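Local coordinates for protein DNA photolyase (Agrobacterium tumefaciens, PDB 4U63) that repairs cyclobutane pyrimidine dimers in ultraviolet-damaged DNA with light, using a flavin-adenine dinucleotide cofactor and a methenyltetrahydrofolate antenna, at residues Met341-Arg352 with Tyr473-Gly481; Ile367-His375 with Pro415-Gln425. One frame throughout, in Å; residues are numbered along the deposited sequence. Where two conformers were deposited one is given.

Contact 1 of 2, residues Met341-Arg352 with Tyr473-Gly481; sequences MTGYPIVDAGMR and YPLPIVDHG
Tyr473 reaches from its loop to the start of helix 345-357. From CB the ring leaves with CG anti to the backbone N (chi1 -176°). CD of Pro474 lies over one ring face, toward the rim. On one edge CE1 is 3.9 Å from NH2 of Arg352, whose NH1 forms a salt bridge with Glu442 and whose NH2 is hydrogen-bonded to Gly340 O; on the other, CE2 comes to 3.6 Å from the carbonyl O of Gly343. At the tip, OH gives a weak hydrogen bond to OD2 of Asp348 (2.6 Å), the ring and carboxylate planes being 66° apart, and CG of Pro345 packs beside it. That carboxylate is already well occupied: OD1 takes the backbone N and OG1 of Thr342, and OD2 takes Gly343 N through its syn lone pair. Farther along, Ile477 N donates to Thr342 O at 2.8 Å, while CB of Pro476 sits against CE1 of Tyr344. The hydroxyl of Tyr344 donates to Val478 O (2.6 Å), which lies at the ring edge in its plane, and a water joins this OH to His480 N. Another water bridges the carbonyls of Gly343 and Pro474. Thr342 OG1 accepts from Tyr344 N, forming an ST turn just ahead of the helix, with Tyr344 as N-cap residue; the loop leading to helix 480-495 is fastened across this turn, within the photolyase FAD-binding domain.

Contact 2 of 2, residues Ile367-His375 with Pro415-Gln425; sequences IVASFLIKH and PFFRIFNPILQ
Lys374 starts with CG anti to its carbonyl carbon (chi1 -59°) and then runs fully extended, while Phe416 turns its ring back toward the helix with CG opposite the backbone N (chi1 -168°), and the two side chains run antiparallel alongside each other. CE of Lys374 lies over one face of the Phe416 ring, 4.3 Å from its centroid, a CH-pi contact. The ammonium is farther from the ring, where any cation-pi attraction is weak at most. What grips NZ is backbone: it donates to Phe416 O at 3.0 Å and to Arg418 O at 2.9 Å, in both cases from above the carbonyl plane. Both carbonyls belong to the type I turn Pro415-Arg418. Midway along the lysine, CD packs on CG1 of Ile419, and CG2 of Ile373 touches CE1 of Phe416.

At the other end of the contact Pro422 packs against two rings. Its CG meets the edge of Phe371 at CD1 (3.7 Å) and also lies over one face of His375, offset toward the rim. CE1 of His375 faces Phe420 O at the ring edge, 3.5 Å away, while its NE2 is hydrogen-bonded to ND1 of His480. CB of Gln425 rests on CD1 of Ile367, and Asn421 OD1 caps helix 422-429 through Ile423 N. Buried among largely apolar side chains, the lysine is paired with main-chain oxygens, whose dipoles probably help stabilise its charge; the two bonds tie the turn to helix 362-375, whose Ala369 lines the FAD pocket.

Contact 1 is partly buried, with Pro474, Leu475 and Pro476 toward the surface, whereas contact 2 is a buried contact closer to the flavin. Their centres are 12 Å apart, and contact 2 is nested within the chain loop that contact 1 closes. Successive helices 345-357 and 362-375 carry one segment of each and pack together through Val347 on Ile367 and Phe371. The ring of Tyr344 meets that of Phe371, and the two contacts are also joined directly through their histidines. Contact 1 relies on a carboxylate, hydroxyls and bridging waters; contact 2 combines apolar packing with one lysine held by carbonyls.

Contact 1 of 2, residues Met341-Arg352 with Tyr473-Gly481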
# COMPACT_ATOMS: atom_id res chain seq x y z
N MET A 341 4.38 -4.87 22.57
CA MET A 341 4.67 -5.04 24.00
C MET A 341 5.65 -3.97 24.50
O MET A 341 6.58 -4.26 25.24
CB MET A 341 5.23 -6.44 24.26
CG MET A 341 4.25 -7.57 23.96
SD MET A 341 2.86 -7.64 25.10
CE MET A 341 3.70 -8.06 26.62
N THR A 342 5.43 -2.72 24.08
CA THR A 342 6.27 -1.60 24.48
C THR A 342 5.88 -1.01 25.83
O THR A 342 6.68 -0.32 26.45
CB THR A 342 6.21 -0.49 23.43
OG1 THR A 342 4.90 0.10 23.41
CG2 THR A 342 6.56 -1.03 22.05
N GLY A 343 4.65 -1.27 26.28
CA GLY A 343 4.13 -0.67 27.52
C GLY A 343 3.53 0.72 27.31
O GLY A 343 3.10 1.35 28.28
N TYR A 344 3.53 1.19 26.06
CA TYR A 344 2.87 2.44 25.65
C TYR A 344 1.61 2.03 24.90
O TYR A 344 1.68 1.58 23.76
CB TYR A 344 3.80 3.27 24.75
CG TYR A 344 4.92 3.92 25.52
CD1 TYR A 344 6.09 3.22 25.82
CD2 TYR A 344 4.81 5.24 25.98
CE1 TYR A 344 7.12 3.81 26.54
CE2 TYR A 344 5.83 5.83 26.70
CZ TYR A 344 6.99 5.12 26.98
OH TYR A 344 8.00 5.72 27.70
N PRO A 345 0.43 2.16 25.55
CA PRO A 345 -0.80 1.58 24.97
C PRO A 345 -1.12 1.96 23.52
O PRO A 345 -1.51 1.10 22.76
CB PRO A 345 -1.88 2.07 25.92
CG PRO A 345 -1.18 2.10 27.23
CD PRO A 345 0.18 2.66 26.92
N ILE A 346 -0.95 3.22 23.14
CA ILE A 346 -1.30 3.63 21.77
C ILE A 346 -0.39 2.93 20.74
O ILE A 346 -0.85 2.54 19.67
CB ILE A 346 -1.31 5.17 21.60
CG1 ILE A 346 -1.88 5.58 20.24
CG2 ILE A 346 0.07 5.79 21.78
CD1 ILE A 346 -3.33 5.23 20.04
N VAL A 347 0.89 2.78 21.10
CA VAL A 347 1.85 2.09 20.23
C VAL A 347 1.46 0.63 20.13
O VAL A 347 1.38 0.06 19.04
CB VAL A 347 3.29 2.24 20.78
CG1 VAL A 347 4.28 1.37 20.00
CG2 VAL A 347 3.71 3.70 20.76
N ASP A 348 1.21 0.02 21.28
CA ASP A 348 0.83 -1.39 21.33
C ASP A 348 -0.46 -1.68 20.58
O ASP A 348 -0.55 -2.66 19.84
CB ASP A 348 0.79 -1.87 22.77
CG ASP A 348 2.18 -1.87 23.41
OD1 ASP A 348 3.19 -1.79 22.67
OD2 ASP A 348 2.28 -1.96 24.65
N ALA A 349 -1.45 -0.81 20.74
CA ALA A 349 -2.70 -0.94 19.98
C ALA A 349 -2.44 -0.98 18.47
O ALA A 349 -2.96 -1.84 17.78
CB ALA A 349 -3.65 0.19 20.35
N GLY A 350 -1.62 -0.05 17.97
CA GLY A 350 -1.28 -0.02 16.55
C GLY A 350 -0.61 -1.28 16.06
O GLY A 350 -1.01 -1.85 15.03
N MET A 351 0.40 -1.75 16.79
CA MET A 351 1.14 -2.93 16.36
C MET A 351 0.26 -4.18 16.40
O MET A 351 0.40 -5.07 15.56
CB MET A 351 2.42 -3.10 17.19
CG MET A 351 3.36 -1.90 17.12
SD MET A 351 3.77 -1.36 15.45
CE MET A 351 4.75 -2.75 14.88
N ARG A 352 -0.66 -4.23 17.36
CA ARG A 352 -1.60 -5.35 17.46
C ARG A 352 -2.68 -5.29 16.38
O ARG A 352 -3.07 -6.33 15.83
CB ARG A 352 -2.21 -5.42 18.85
CG ARG A 352 -1.16 -5.75 19.89
CD ARG A 352 -1.77 -5.76 21.28
NE ARG A 352 -0.76 -5.68 22.33
CZ ARG A 352 -0.98 -5.97 23.60
NH1 ARG A 352 -2.18 -6.39 24.01
NH2 ARG A 352 0.01 -5.86 24.49
N TYR A 473 -0.09 -6.59 31.50
CA TYR A 473 0.37 -5.61 30.51
C TYR A 473 1.78 -5.14 30.93
O TYR A 473 2.04 -4.97 32.12
CB TYR A 473 -0.62 -4.44 30.42
CG TYR A 473 -0.26 -3.44 29.36
CD1 TYR A 473 -0.44 -3.74 28.02
CD2 TYR A 473 0.26 -2.19 29.69
CE1 TYR A 473 -0.11 -2.84 27.02
CE2 TYR A 473 0.61 -1.27 28.70
CZ TYR A 473 0.42 -1.60 27.37
OH TYR A 473 0.75 -0.72 26.38
N PRO A 474 2.70 -4.96 29.96
CA PRO A 474 4.08 -4.64 30.38
C PRO A 474 4.28 -3.21 30.86
O PRO A 474 3.50 -2.33 30.51
CB PRO A 474 4.91 -4.91 29.11
CG PRO A 474 3.95 -4.77 27.99
CD PRO A 474 2.61 -5.17 28.51
N LEU A 475 5.32 -3.00 31.66
CA LEU A 475 5.76 -1.65 32.01
C LEU A 475 6.42 -1.05 30.79
O LEU A 475 6.83 -1.79 29.89
CB LEU A 475 6.78 -1.68 33.15
CG LEU A 475 6.26 -2.00 34.55
CD1 LEU A 475 7.42 -2.26 35.49
CD2 LEU A 475 5.40 -0.86 35.06
N PRO A 476 6.53 0.30 30.74
CA PRO A 476 7.19 0.92 29.60
C PRO A 476 8.58 0.36 29.41
O PRO A 476 9.33 0.26 30.38
CB PRO A 476 7.26 2.39 29.98
CG PRO A 476 6.12 2.57 30.90
CD PRO A 476 6.06 1.31 31.70
N ILE A 477 8.91 -0.03 28.18
CA ILE A 477 10.23 -0.61 27.90
C ILE A 477 11.34 0.45 27.90
O ILE A 477 12.52 0.11 28.00
CB ILE A 477 10.24 -1.46 26.60
CG1 ILE A 477 9.93 -0.63 25.35
CG2 ILE A 477 9.26 -2.62 26.74
CD1 ILE A 477 10.21 -1.37 24.06
N VAL A 478 10.95 1.72 27.78
CA VAL A 478 11.89 2.84 27.96
C VAL A 478 11.13 3.99 28.65
O VAL A 478 9.91 4.14 28.47
CB VAL A 478 12.50 3.28 26.60
CG1 VAL A 478 11.46 3.94 25.71
CG2 VAL A 478 13.70 4.19 26.83
N ASP A 479 11.84 4.78 29.45
CA ASP A 479 11.30 5.99 30.06
C ASP A 479 11.30 7.09 28.99
O ASP A 479 12.29 7.25 28.28
CB ASP A 479 12.15 6.42 31.25
CG ASP A 479 11.76 7.78 31.80
OD1 ASP A 479 10.72 7.89 32.48
OD2 ASP A 479 12.51 8.75 31.57
N HIS A 480 10.19 7.83 28.88
CA HIS A 480 10.07 8.87 27.85
C HIS A 480 11.21 9.89 27.92
O HIS A 480 11.84 10.18 26.91
CB HIS A 480 8.73 9.61 27.95
CG HIS A 480 8.67 10.84 27.10
ND1 HIS A 480 8.60 10.79 25.73
CD2 HIS A 480 8.70 12.16 27.42
CE1 HIS A 480 8.57 12.02 25.23
NE2 HIS A 480 8.63 12.87 26.24
N GLY A 481 11.44 10.44 29.12
CA GLY A 481 12.48 11.45 29.32
C GLY A 481 13.86 10.96 28.93
O GLY A 481 14.57 11.62 28.18
O HOH W 1 2.76 0.34 30.94
O HOH W 2 7.71 7.08 30.41

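Contact 2 of 2, residues Ile367-His375 with Pro415-Gln425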
# COMPACT_ATOMS: atom_id res chain seq x y z
N ILE A 367 2.83 7.39 14.76
CA ILE A 367 3.20 7.23 16.18
C ILE A 367 4.13 6.03 16.39
O ILE A 367 5.14 6.15 17.09
CB ILE A 367 1.96 7.12 17.09
CG1 ILE A 367 1.19 8.45 17.08
CG2 ILE A 367 2.37 6.78 18.52
CD1 ILE A 367 -0.22 8.35 17.63
N VAL A 368 3.80 4.87 15.79
CA VAL A 368 4.62 3.67 16.01
C VAL A 368 5.98 3.79 15.32
O VAL A 368 6.99 3.30 15.84
CB VAL A 368 3.92 2.35 15.61
CG1 VAL A 368 2.59 2.20 16.33
CG2 VAL A 368 3.77 2.19 14.11
N ALA A 369 6.00 4.44 14.17
CA ALA A 369 7.24 4.66 13.42
C ALA A 369 8.16 5.57 14.22
O ALA A 369 9.34 5.28 14.39
CB ALA A 369 6.94 5.24 12.04
N SER A 370 7.62 6.67 14.72
CA SER A 370 8.39 7.57 15.55
C SER A 370 8.89 6.88 16.83
O SER A 370 10.03 7.09 17.25
CB SER A 370 7.57 8.82 15.90
OG SER A 370 8.38 9.75 16.60
N PHE A 371 8.05 6.05 17.44
CA PHE A 371 8.48 5.33 18.63
C PHE A 371 9.71 4.45 18.35
O PHE A 371 10.66 4.42 19.14
CB PHE A 371 7.37 4.49 19.20
CG PHE A 371 7.68 3.95 20.57
CD1 PHE A 371 7.46 4.73 21.69
CD2 PHE A 371 8.22 2.68 20.73
CE1 PHE A 371 7.75 4.26 22.95
CE2 PHE A 371 8.52 2.20 22.00
CZ PHE A 371 8.28 2.98 23.11
N LEU A 372 9.69 3.74 17.23
CA LEU A 372 10.82 2.88 16.85
C LEU A 372 12.11 3.67 16.62
O LEU A 372 13.16 3.33 17.17
CB LEU A 372 10.48 2.10 15.58
CG LEU A 372 11.53 1.10 15.11
CD1 LEU A 372 11.69 -0.01 16.14
CD2 LEU A 372 11.15 0.53 13.75
N ILE A 373 12.00 4.73 15.83
CA ILE A 373 13.16 5.52 15.38
C ILE A 373 13.74 6.37 16.50
O ILE A 373 14.97 6.45 16.67
CB ILE A 373 12.75 6.43 14.19
CG1 ILE A 373 12.35 5.57 12.99
CG2 ILE A 373 13.87 7.41 13.81
CD1 ILE A 373 11.50 6.29 11.97
N LYS A 374 12.86 7.01 17.27
CA LYS A 374 13.30 7.98 18.28
C LYS A 374 13.36 7.41 19.68
O LYS A 374 14.38 7.50 20.32
CB LYS A 374 12.43 9.22 18.20
CG LYS A 374 12.53 9.82 16.80
CD LYS A 374 11.81 11.12 16.67
CE LYS A 374 12.01 11.68 15.28
NZ LYS A 374 11.31 12.97 15.15
N HIS A 375 12.27 6.82 20.15
CA HIS A 375 12.28 6.23 21.50
C HIS A 375 13.17 5.01 21.63
O HIS A 375 13.84 4.87 22.64
CB HIS A 375 10.87 5.92 21.97
CG HIS A 375 10.12 7.12 22.40
ND1 HIS A 375 9.59 8.02 21.50
CD2 HIS A 375 9.82 7.60 23.63
CE1 HIS A 375 8.99 9.00 22.15
NE2 HIS A 375 9.12 8.77 23.44
N PRO A 415 11.27 17.71 11.67
CA PRO A 415 12.67 17.68 12.11
C PRO A 415 12.90 16.58 13.15
O PRO A 415 11.99 16.27 13.92
CB PRO A 415 12.87 19.07 12.73
CG PRO A 415 11.83 19.92 12.11
CD PRO A 415 10.65 19.03 11.89
N PHE A 416 14.09 15.99 13.15
CA PHE A 416 14.38 14.88 14.06
C PHE A 416 14.16 15.25 15.53
O PHE A 416 13.64 14.44 16.31
CB PHE A 416 15.82 14.39 13.89
CG PHE A 416 16.07 13.08 14.58
CD1 PHE A 416 15.83 11.89 13.92
CD2 PHE A 416 16.52 13.04 15.89
CE1 PHE A 416 16.05 10.67 14.55
CE2 PHE A 416 16.75 11.84 16.53
CZ PHE A 416 16.51 10.65 15.86
N PHE A 417 14.54 16.47 15.88
CA PHE A 417 14.43 16.97 17.26
C PHE A 417 13.00 17.14 17.78
O PHE A 417 12.81 17.30 18.98
CB PHE A 417 15.23 18.27 17.45
CG PHE A 417 14.80 19.42 16.57
CD1 PHE A 417 13.63 20.13 16.83
CD2 PHE A 417 15.59 19.81 15.49
CE1 PHE A 417 13.24 21.18 16.02
CE2 PHE A 417 15.21 20.87 14.67
CZ PHE A 417 14.03 21.56 14.94
N ARG A 418 12.01 17.13 16.89
CA ARG A 418 10.60 17.11 17.32
C ARG A 418 10.22 15.69 17.74
O ARG A 418 10.02 14.83 16.89
CB ARG A 418 9.66 17.54 16.20
CG ARG A 418 9.49 19.03 16.05
CD ARG A 418 8.31 19.32 15.15
NE ARG A 418 8.17 20.75 14.95
CZ ARG A 418 7.59 21.59 15.81
NH1 ARG A 418 7.07 21.15 16.97
NH2 ARG A 418 7.54 22.88 15.52
N ILE A 419 10.13 15.48 19.05
CA ILE A 419 9.82 14.16 19.62
C ILE A 419 8.67 14.29 20.60
O ILE A 419 8.85 14.80 21.70
CB ILE A 419 11.02 13.59 20.40
CG1 ILE A 419 12.27 13.54 19.53
CG2 ILE A 419 10.68 12.21 20.95
CD1 ILE A 419 13.52 13.27 20.31
N PHE A 420 7.49 13.85 20.21
CA PHE A 420 6.35 13.87 21.12
C PHE A 420 6.22 12.59 21.88
O PHE A 420 6.61 11.52 21.41
CB PHE A 420 5.05 14.12 20.39
CG PHE A 420 5.05 15.36 19.59
CD1 PHE A 420 4.93 16.59 20.20
CD2 PHE A 420 5.17 15.30 18.22
CE1 PHE A 420 4.93 17.75 19.46
CE2 PHE A 420 5.17 16.45 17.47
CZ PHE A 420 5.05 17.67 18.09
N ASN A 421 5.65 12.74 23.07
CA ASN A 421 5.33 11.63 23.93
C ASN A 421 4.15 10.87 23.31
O ASN A 421 3.11 11.48 23.03
CB ASN A 421 4.96 12.16 25.32
CG ASN A 421 4.99 11.08 26.38
OD1 ASN A 421 4.79 9.91 26.09
ND2 ASN A 421 5.25 11.48 27.62
N PRO A 422 4.30 9.56 23.09
CA PRO A 422 3.18 8.73 22.63
C PRO A 422 1.94 8.85 23.52
O PRO A 422 0.82 8.75 23.04
CB PRO A 422 3.73 7.30 22.72
CG PRO A 422 5.20 7.42 22.73
CD PRO A 422 5.56 8.79 23.19
N ILE A 423 2.17 9.07 24.81
CA ILE A 423 1.09 9.20 25.79
C ILE A 423 0.20 10.39 25.42
O ILE A 423 -1.01 10.27 25.37
CB ILE A 423 1.64 9.39 27.22
CG1 ILE A 423 2.49 8.19 27.63
CG2 ILE A 423 0.51 9.58 28.24
CD1 ILE A 423 3.60 8.56 28.59
N LEU A 424 0.84 11.53 25.16
CA LEU A 424 0.14 12.76 24.79
C LEU A 424 -0.55 12.62 23.43
O LEU A 424 -1.69 13.07 23.26
CB LEU A 424 1.12 13.94 24.75
CG LEU A 424 1.81 14.32 26.07
CD1 LEU A 424 2.91 15.34 25.82
CD2 LEU A 424 0.80 14.84 27.08
N GLN A 425 0.13 12.01 22.47
CA GLN A 425 -0.47 11.72 21.17
C GLN A 425 -1.72 10.83 21.33
O GLN A 425 -2.76 11.11 20.74
CB GLN A 425 0.55 11.07 20.23
CG GLN A 425 1.56 12.05 19.67
CD GLN A 425 1.03 12.79 18.45
OE1 GLN A 425 0.60 12.17 17.47
NE2 GLN A 425 1.06 14.11 18.49